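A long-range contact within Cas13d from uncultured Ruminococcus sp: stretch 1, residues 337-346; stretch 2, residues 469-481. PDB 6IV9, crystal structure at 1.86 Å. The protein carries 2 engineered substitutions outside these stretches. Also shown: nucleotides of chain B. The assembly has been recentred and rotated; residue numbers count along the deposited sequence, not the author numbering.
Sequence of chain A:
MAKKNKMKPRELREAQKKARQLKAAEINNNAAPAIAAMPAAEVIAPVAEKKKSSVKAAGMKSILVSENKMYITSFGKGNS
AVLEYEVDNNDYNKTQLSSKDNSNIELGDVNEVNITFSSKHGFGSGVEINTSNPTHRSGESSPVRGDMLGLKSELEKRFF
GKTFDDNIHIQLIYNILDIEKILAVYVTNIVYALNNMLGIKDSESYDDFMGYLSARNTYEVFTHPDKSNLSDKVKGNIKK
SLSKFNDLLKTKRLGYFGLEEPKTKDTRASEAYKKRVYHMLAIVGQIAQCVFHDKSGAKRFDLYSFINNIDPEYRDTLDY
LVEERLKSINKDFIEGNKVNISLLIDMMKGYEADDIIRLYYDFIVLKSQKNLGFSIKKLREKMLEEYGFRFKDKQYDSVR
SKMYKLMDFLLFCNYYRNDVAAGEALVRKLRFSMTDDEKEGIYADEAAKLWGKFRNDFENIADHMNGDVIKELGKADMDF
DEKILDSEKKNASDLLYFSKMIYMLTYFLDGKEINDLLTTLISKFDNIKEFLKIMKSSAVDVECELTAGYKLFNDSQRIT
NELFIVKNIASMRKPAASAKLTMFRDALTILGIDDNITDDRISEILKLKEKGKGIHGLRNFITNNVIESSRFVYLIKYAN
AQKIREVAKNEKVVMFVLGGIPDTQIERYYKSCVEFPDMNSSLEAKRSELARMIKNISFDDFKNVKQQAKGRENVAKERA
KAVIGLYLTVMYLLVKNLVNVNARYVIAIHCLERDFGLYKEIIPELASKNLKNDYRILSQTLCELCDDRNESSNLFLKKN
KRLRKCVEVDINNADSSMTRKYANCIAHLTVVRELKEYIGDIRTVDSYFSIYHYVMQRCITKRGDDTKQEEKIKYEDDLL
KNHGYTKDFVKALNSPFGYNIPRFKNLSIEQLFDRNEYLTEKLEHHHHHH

Stretch 1, residues 337-346: NKVNISLLID
Stretch 2, residues 469-481: VIKELGKADMDFD

Stretch 1 is helical from Lys338 to Asp346, with Asn337 just before the helix. Stretch 2 is helical from Val469 to Lys475 and then extends through Asp481. The two helices cross nearly at right angles: their N-to-C directions differ by 97°, and the axes come within 8.8 Å. The register is set at Val339 and Leu473, whose CA atoms lie 5.2 Å apart.

Val469 makes no contact, but its O accepts the helical bond from Leu473 N at 2.8 Å. Ile470 (m, t) points sideways. Its CG2 lies 4.4 Å from Val339 CG1, an apolar contact, and 3.3 Å from O2 of C45 in chain B. Val339 is in the t rotamer and also meets this nucleotide, with CG2 3.5 Å from C45 OP2. The RNA therefore touches both helices here. Lys471 points away, and Glu472 is out of reach.

Leu473 (m, t) points toward stretch 1. Its CD1 is 4.0 Å from Val339 CG1 and 3.5 Å from Leu343 CD1. Leu343 has off-rotamer chi1 and chi2, at -111° and 15°, and its end comes nearer although its CA-to-CB bond points sideways. These side chains form an apolar cluster.

Gly474 has no side chain; a CB would point away from stretch 1 and there is room for it, so the contact runs through its backbone. Its N lies 3.9 Å from Val339 CG2. Its O accepts a hydrogen bond from Lys338 NZ at 2.8 Å. Lys475 points away. Ala476 is the first residue to leave helical phi/psi, at -63/149, and its O accepts a second bond from Lys338 NZ at 2.7 Å. Carbonyls at a helix C-terminus lack the next turn's NH partners, so the ammonium group suits them well. Lys338 reaches them with chi angles p, t, m, t.

Asp477 continues extended at -68/138 and points away. Met478, at -119/99, turns back toward stretch 1, with chi1 -115°, chi2 -95° and chi3 158°. Its CG packs 3.6 Å from Lys338 CB, against the aliphatic part of the lysine. Its CE lies 3.9 Å from Ile341 CG2; Ile341 is m, t.

Asp479 is out of reach. Phe480, at -130/137, points toward stretch 1 with chi1 -80° and chi2 -77°. Its CE2 lies 3.9 Å from CD1 of Ile345 (m, t), which approaches the ring obliquely. This apolar contact lies farther along helix 1 than the lysine bonds. Asp481, at -75/131, ends the stretch out of reach.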

# COMPACT_ATOMS: atom_id res chain seq x y z
N ASN A 337 0.18 -22.98 19.28
CA ASN A 337 -1.24 -22.64 19.06
C ASN A 337 -2.16 -23.59 19.82
O ASN A 337 -3.31 -23.69 19.45
CB ASN A 337 -1.54 -22.61 17.56
CG ASN A 337 -0.82 -21.48 16.88
OD1 ASN A 337 -1.31 -20.39 16.83
ND2 ASN A 337 0.37 -21.75 16.38
N LYS A 338 -1.65 -24.18 20.89
CA LYS A 338 -2.37 -25.24 21.66
C LYS A 338 -3.67 -24.73 22.27
O LYS A 338 -4.58 -25.50 22.37
CB LYS A 338 -1.47 -25.85 22.73
CG LYS A 338 -0.99 -24.88 23.80
CD LYS A 338 0.18 -25.37 24.59
CE LYS A 338 -0.21 -26.45 25.57
NZ LYS A 338 0.93 -26.83 26.42
N VAL A 339 -3.72 -23.50 22.73
CA VAL A 339 -4.99 -23.09 23.37
C VAL A 339 -6.14 -23.11 22.37
O VAL A 339 -7.13 -23.75 22.63
CB VAL A 339 -4.82 -21.68 23.94
CG1 VAL A 339 -6.14 -21.14 24.43
CG2 VAL A 339 -3.76 -21.61 25.01
N ASN A 340 -5.99 -22.44 21.23
CA ASN A 340 -7.08 -22.43 20.24
C ASN A 340 -7.29 -23.83 19.67
O ASN A 340 -8.43 -24.22 19.50
CB ASN A 340 -6.86 -21.39 19.15
CG ASN A 340 -7.01 -19.98 19.68
OD1 ASN A 340 -7.15 -19.79 20.87
ND2 ASN A 340 -6.99 -19.01 18.80
N ILE A 341 -6.22 -24.55 19.40
CA ILE A 341 -6.37 -25.90 18.78
C ILE A 341 -7.15 -26.82 19.74
O ILE A 341 -8.05 -27.47 19.28
CB ILE A 341 -5.01 -26.47 18.36
CG1 ILE A 341 -4.48 -25.76 17.12
CG2 ILE A 341 -5.13 -27.97 18.13
CD1 ILE A 341 -3.03 -25.98 16.86
N SER A 342 -6.83 -26.79 21.03
CA SER A 342 -7.53 -27.66 22.01
C SER A 342 -9.01 -27.31 22.04
O SER A 342 -9.81 -28.21 21.92
CB SER A 342 -6.97 -27.46 23.37
OG SER A 342 -5.65 -27.94 23.41
N LEU A 343 -9.33 -26.03 22.14
CA LEU A 343 -10.74 -25.59 22.22
C LEU A 343 -11.48 -26.05 20.97
O LEU A 343 -12.61 -26.47 21.09
CB LEU A 343 -10.72 -24.06 22.24
CG LEU A 343 -11.13 -23.35 23.52
CD1 LEU A 343 -11.16 -24.30 24.71
CD2 LEU A 343 -10.22 -22.17 23.78
N LEU A 344 -10.88 -25.89 19.81
CA LEU A 344 -11.54 -26.25 18.53
C LEU A 344 -11.77 -27.76 18.41
O LEU A 344 -12.81 -28.16 17.92
CB LEU A 344 -10.68 -25.71 17.39
CG LEU A 344 -10.68 -24.19 17.28
CD1 LEU A 344 -9.71 -23.74 16.22
CD2 LEU A 344 -12.07 -23.70 16.97
N ILE A 345 -10.80 -28.55 18.83
CA ILE A 345 -10.94 -30.02 18.76
C ILE A 345 -12.11 -30.44 19.66
O ILE A 345 -12.93 -31.19 19.22
CB ILE A 345 -9.61 -30.68 19.15
CG1 ILE A 345 -8.59 -30.56 18.03
CG2 ILE A 345 -9.83 -32.11 19.58
CD1 ILE A 345 -7.21 -30.95 18.43
N ASP A 346 -12.19 -29.89 20.86
CA ASP A 346 -13.32 -30.26 21.75
C ASP A 346 -14.64 -29.83 21.13
O ASP A 346 -15.59 -30.56 21.26
CB ASP A 346 -13.25 -29.49 23.06
CG ASP A 346 -11.98 -29.76 23.86
OD1 ASP A 346 -11.21 -30.64 23.45
OD2 ASP A 346 -11.79 -29.06 24.86
N VAL A 469 -8.94 -20.13 32.27
CA VAL A 469 -8.99 -21.22 31.27
C VAL A 469 -7.79 -21.12 30.32
O VAL A 469 -7.21 -22.15 29.97
CB VAL A 469 -10.28 -21.14 30.46
CG1 VAL A 469 -10.32 -22.18 29.37
CG2 VAL A 469 -11.50 -21.24 31.35
N ILE A 470 -7.46 -19.91 29.88
CA ILE A 470 -6.35 -19.78 28.91
C ILE A 470 -5.04 -20.23 29.55
O ILE A 470 -4.28 -20.90 28.90
CB ILE A 470 -6.30 -18.36 28.32
CG1 ILE A 470 -7.56 -18.07 27.50
CG2 ILE A 470 -5.04 -18.17 27.50
CD1 ILE A 470 -7.77 -16.62 27.18
N LYS A 471 -4.80 -19.88 30.81
CA LYS A 471 -3.56 -20.32 31.51
C LYS A 471 -3.58 -21.84 31.62
O LYS A 471 -2.55 -22.46 31.42
CB LYS A 471 -3.49 -19.67 32.89
CG LYS A 471 -2.20 -19.84 33.66
CD LYS A 471 -2.24 -19.10 34.98
CE LYS A 471 -0.96 -19.15 35.79
NZ LYS A 471 -0.99 -20.27 36.76
N GLU A 472 -4.74 -22.39 31.92
CA GLU A 472 -4.92 -23.85 32.09
C GLU A 472 -4.61 -24.57 30.78
O GLU A 472 -3.87 -25.54 30.79
CB GLU A 472 -6.40 -24.03 32.41
CG GLU A 472 -6.81 -25.36 33.00
CD GLU A 472 -8.08 -25.20 33.82
OE1 GLU A 472 -8.00 -25.29 35.06
OE2 GLU A 472 -9.14 -24.95 33.22
N LEU A 473 -5.17 -24.08 29.68
CA LEU A 473 -4.95 -24.70 28.35
C LEU A 473 -3.47 -24.58 27.95
O LEU A 473 -2.99 -25.46 27.28
CB LEU A 473 -5.89 -24.05 27.34
CG LEU A 473 -7.34 -24.46 27.54
CD1 LEU A 473 -8.26 -23.71 26.62
CD2 LEU A 473 -7.49 -25.95 27.36
N GLY A 474 -2.82 -23.50 28.34
CA GLY A 474 -1.40 -23.29 28.04
C GLY A 474 -0.50 -24.31 28.71
O GLY A 474 0.49 -24.67 28.10
N LYS A 475 -0.81 -24.69 29.94
CA LYS A 475 0.03 -25.63 30.73
C LYS A 475 -0.30 -27.09 30.41
O LYS A 475 0.56 -27.93 30.60
CB LYS A 475 -0.12 -25.34 32.23
CG LYS A 475 0.39 -23.98 32.66
CD LYS A 475 1.33 -24.04 33.83
CE LYS A 475 0.61 -24.18 35.15
NZ LYS A 475 -0.80 -24.55 34.95
N ALA A 476 -1.49 -27.35 29.89
CA ALA A 476 -1.94 -28.73 29.61
C ALA A 476 -1.06 -29.42 28.58
O ALA A 476 -0.50 -28.75 27.74
CB ALA A 476 -3.37 -28.71 29.17
N ASP A 477 -0.93 -30.74 28.70
CA ASP A 477 -0.13 -31.52 27.74
C ASP A 477 -0.82 -31.50 26.38
O ASP A 477 -2.04 -31.60 26.34
CB ASP A 477 -0.03 -32.99 28.17
CG ASP A 477 1.32 -33.38 28.76
OD1 ASP A 477 2.06 -32.48 29.20
OD2 ASP A 477 1.61 -34.58 28.77
N MET A 478 -0.06 -31.33 25.31
CA MET A 478 -0.69 -31.42 23.97
C MET A 478 -0.00 -32.58 23.25
O MET A 478 1.12 -32.40 22.77
CB MET A 478 -0.53 -30.12 23.18
CG MET A 478 -1.85 -29.47 22.92
SD MET A 478 -2.53 -29.90 21.32
CE MET A 478 -4.25 -29.55 21.61
N ASP A 479 -0.65 -33.74 23.24
CA ASP A 479 -0.02 -34.93 22.62
C ASP A 479 -0.40 -35.00 21.14
O ASP A 479 -1.23 -35.84 20.79
CB ASP A 479 -0.31 -36.20 23.42
CG ASP A 479 0.65 -37.33 23.10
OD1 ASP A 479 1.88 -37.09 23.10
OD2 ASP A 479 0.16 -38.45 22.85
N PHE A 480 0.16 -34.11 20.34
CA PHE A 480 -0.05 -34.17 18.87
C PHE A 480 1.34 -34.07 18.24
O PHE A 480 2.16 -33.33 18.73
CB PHE A 480 -1.07 -33.13 18.41
CG PHE A 480 -2.50 -33.54 18.61
CD1 PHE A 480 -3.11 -34.45 17.76
CD2 PHE A 480 -3.24 -33.04 19.66
CE1 PHE A 480 -4.42 -34.84 17.96
CE2 PHE A 480 -4.56 -33.43 19.85
CZ PHE A 480 -5.14 -34.32 19.00
N ASP A 481 1.59 -34.88 17.24
CA ASP A 481 2.89 -34.87 16.55
C ASP A 481 2.95 -33.64 15.66
O ASP A 481 2.05 -33.47 14.86
CB ASP A 481 3.03 -36.13 15.69
CG ASP A 481 4.45 -36.46 15.30
OD1 ASP A 481 5.34 -35.65 15.54
OD2 ASP A 481 4.65 -37.55 14.75
P C B 45 -1.91 -17.84 24.02
OP1 C B 45 -1.51 -18.30 25.38
OP2 C B 45 -2.70 -18.81 23.20
O5' C B 45 -2.82 -16.54 24.11
C5' C B 45 -2.39 -15.44 24.90
C4' C B 45 -3.54 -14.48 25.02
O4' C B 45 -4.49 -14.98 25.98
C3' C B 45 -3.21 -13.10 25.57
O3' C B 45 -2.72 -12.25 24.56
C2' C B 45 -4.59 -12.61 25.95
O2' C B 45 -5.46 -12.23 24.92
C1' C B 45 -5.21 -13.88 26.53
N1 C B 45 -5.15 -13.84 28.01
C2 C B 45 -4.22 -14.59 28.73
O2 C B 45 -3.48 -15.38 28.12
N3 C B 45 -4.18 -14.47 30.08
C4 C B 45 -4.99 -13.62 30.70
N4 C B 45 -4.92 -13.53 32.03
C5 C B 45 -5.92 -12.81 29.99
C6 C B 45 -5.96 -12.95 28.66
P U B 43 -2.04 -13.07 12.70
OP1 U B 43 -2.06 -13.11 11.20
OP2 U B 43 -3.30 -13.03 13.44
O5' U B 43 -1.20 -14.37 13.08
C5' U B 43 -0.83 -14.64 14.44
C4' U B 43 -0.44 -16.09 14.59
O4' U B 43 0.79 -16.25 13.84
C3' U B 43 -0.08 -16.55 16.01
O3' U B 43 -1.29 -16.99 16.60
C2' U B 43 0.94 -17.66 15.74
O2' U B 43 0.20 -18.76 15.27
C1' U B 43 1.71 -17.09 14.54
N1 U B 43 2.89 -16.31 14.90
C2 U B 43 3.97 -16.97 15.43
O2 U B 43 4.00 -18.18 15.56
N3 U B 43 5.02 -16.18 15.79
C4 U B 43 5.11 -14.81 15.68
O4 U B 43 6.14 -14.25 16.05
C5 U B 43 3.96 -14.19 15.13
C6 U B 43 2.91 -14.94 14.77